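Local coordinates for protein small COPII coat GTPase SAR1 (Encephalitozoon cuniculi, PDB 6VS4) that belongs to the small GTPases of the ADP-ribosylation factor family, of the COPII coat, and holds guanosine-5'-diphosphate and magnesium in this model, at residues 39-45 with 82-88. Sequence-based numbering, arbitrary orientation.
Sequences PSSILFL and NLKAQVI
The ring of Phe44 reaches across to strand 83-88 and packs closely against it: its CE1 lies 3.5 Å from Ala85 CB, approached obliquely, while Leu83 CD2 meets the ring edge at 4.0 Å from the same CE1. Phe44 CG stands beside its own backbone N (chi1 -66°), which brings the CE1 side of the ring against the Ala85 methyl, where a residue as small as alanine lets the ring come this close. Leu83 CD2 also packs crosswise on Ile42 CB at 3.8 Å, and Leu55 and Val56 of helix 52-59 also touch Phe44. Beneath these side chains six backbone hydrogen bonds join the parallel strands, each of Ser40, Ile42 and Phe44 giving its N-H and accepting one; Phe44 N to Gln86 O is 2.8 Å. These are neighbouring central strands of the P-loop GTPase sheet, and the side chain of Val87 touches Lys52 of the likely P-loop and lies about 5 Å from the bound magnesium ion. On the other face, Ser41, Lys84 and Gln86 are partly exposed and pack more loosely, which suits polar types: Lys84, bent at chi3 (-73°), lays its CE 4.0 Å from exposed Pro39 CB. Further along that face the packing closes again, as Leu45 CD2 lies 3.6 Å from Ile88 CB, two branched apolar chains side by side.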
# COMPACT_ATOMS: atom_id res chain seq x y z
N PRO A 39 13.90 24.65 -20.98
CA PRO A 39 15.10 23.81 -21.03
C PRO A 39 16.28 24.47 -20.32
O PRO A 39 16.64 25.62 -20.60
CB PRO A 39 15.35 23.64 -22.54
CG PRO A 39 14.01 23.79 -23.15
CD PRO A 39 13.32 24.84 -22.32
N SER A 40 16.89 23.72 -19.41
CA SER A 40 17.93 24.26 -18.54
C SER A 40 19.12 23.30 -18.55
O SER A 40 18.96 22.11 -18.29
CB SER A 40 17.41 24.45 -17.12
OG SER A 40 16.23 25.23 -17.13
N SER A 41 20.29 23.83 -18.90
CA SER A 41 21.52 23.05 -18.85
C SER A 41 22.06 23.09 -17.42
O SER A 41 22.48 24.14 -16.93
CB SER A 41 22.54 23.60 -19.84
OG SER A 41 23.76 22.88 -19.76
N ILE A 42 22.05 21.94 -16.75
CA ILE A 42 22.59 21.81 -15.40
C ILE A 42 23.84 20.93 -15.46
O ILE A 42 23.80 19.82 -15.99
CB ILE A 42 21.54 21.23 -14.44
CG1 ILE A 42 20.24 22.03 -14.52
CG2 ILE A 42 22.09 21.21 -13.03
CD1 ILE A 42 20.37 23.48 -14.13
N LEU A 43 24.94 21.43 -14.91
CA LEU A 43 26.20 20.70 -14.87
C LEU A 43 26.35 20.03 -13.51
O LEU A 43 26.30 20.70 -12.48
CB LEU A 43 27.38 21.63 -15.15
CG LEU A 43 27.89 21.73 -16.59
CD1 LEU A 43 26.79 22.20 -17.53
CD2 LEU A 43 29.09 22.67 -16.65
N PHE A 44 26.54 18.71 -13.51
CA PHE A 44 26.79 17.95 -12.29
C PHE A 44 28.28 17.66 -12.23
O PHE A 44 28.82 16.93 -13.07
CB PHE A 44 25.96 16.67 -12.28
CG PHE A 44 24.48 16.90 -12.21
CD1 PHE A 44 23.77 17.30 -13.33
CD2 PHE A 44 23.80 16.72 -11.02
CE1 PHE A 44 22.41 17.52 -13.27
CE2 PHE A 44 22.44 16.94 -10.95
CZ PHE A 44 21.74 17.33 -12.08
N LEU A 45 28.96 18.25 -11.25
CA LEU A 45 30.41 18.32 -11.25
C LEU A 45 30.96 17.83 -9.92
O LEU A 45 30.27 17.79 -8.90
CB LEU A 45 30.87 19.76 -11.52
CG LEU A 45 30.34 20.42 -12.81
CD1 LEU A 45 30.66 21.91 -12.85
CD2 LEU A 45 30.86 19.73 -14.06
N ASN A 82 12.90 18.99 -18.96
CA ASN A 82 13.63 20.21 -19.29
C ASN A 82 15.03 20.26 -18.69
O ASN A 82 15.79 21.19 -18.99
CB ASN A 82 12.82 21.43 -18.83
CG ASN A 82 11.72 21.78 -19.81
OD1 ASN A 82 11.81 21.49 -21.00
ND2 ASN A 82 10.67 22.43 -19.31
N LEU A 83 15.39 19.30 -17.85
CA LEU A 83 16.71 19.25 -17.25
C LEU A 83 17.68 18.61 -18.24
O LEU A 83 17.59 17.42 -18.53
CB LEU A 83 16.65 18.46 -15.94
CG LEU A 83 17.62 18.79 -14.81
CD1 LEU A 83 17.26 18.00 -13.57
CD2 LEU A 83 19.05 18.49 -15.22
N LYS A 84 18.58 19.41 -18.80
CA LYS A 84 19.64 18.87 -19.65
C LYS A 84 20.84 18.65 -18.74
O LYS A 84 21.61 19.58 -18.45
CB LYS A 84 19.94 19.79 -20.83
CG LYS A 84 18.70 19.99 -21.75
CD LYS A 84 18.98 20.85 -22.99
CE LYS A 84 19.14 22.33 -22.66
NZ LYS A 84 19.57 23.14 -23.85
N ALA A 85 21.00 17.42 -18.27
CA ALA A 85 21.97 17.10 -17.24
C ALA A 85 23.27 16.68 -17.90
O ALA A 85 23.31 15.66 -18.60
CB ALA A 85 21.45 16.01 -16.30
N GLN A 86 24.31 17.47 -17.70
CA GLN A 86 25.65 17.18 -18.19
C GLN A 86 26.51 16.83 -16.98
O GLN A 86 26.72 17.66 -16.10
CB GLN A 86 26.22 18.38 -18.95
CG GLN A 86 27.60 18.16 -19.56
CD GLN A 86 27.54 17.44 -20.89
OE1 GLN A 86 26.85 17.88 -21.82
NE2 GLN A 86 28.25 16.32 -21.00
N VAL A 87 27.01 15.59 -16.94
CA VAL A 87 27.80 15.10 -15.82
C VAL A 87 29.26 15.06 -16.23
O VAL A 87 29.59 14.56 -17.31
CB VAL A 87 27.33 13.71 -15.37
CG1 VAL A 87 27.97 13.34 -14.05
CG2 VAL A 87 25.81 13.68 -15.27
N ILE A 88 30.15 15.59 -15.39
CA ILE A 88 31.58 15.61 -15.68
C ILE A 88 32.36 15.18 -14.45
O ILE A 88 32.27 15.81 -13.39
CB ILE A 88 32.07 17.00 -16.13
CG1 ILE A 88 31.25 17.51 -17.32
CG2 ILE A 88 33.53 16.93 -16.51
CD1 ILE A 88 31.62 18.91 -17.74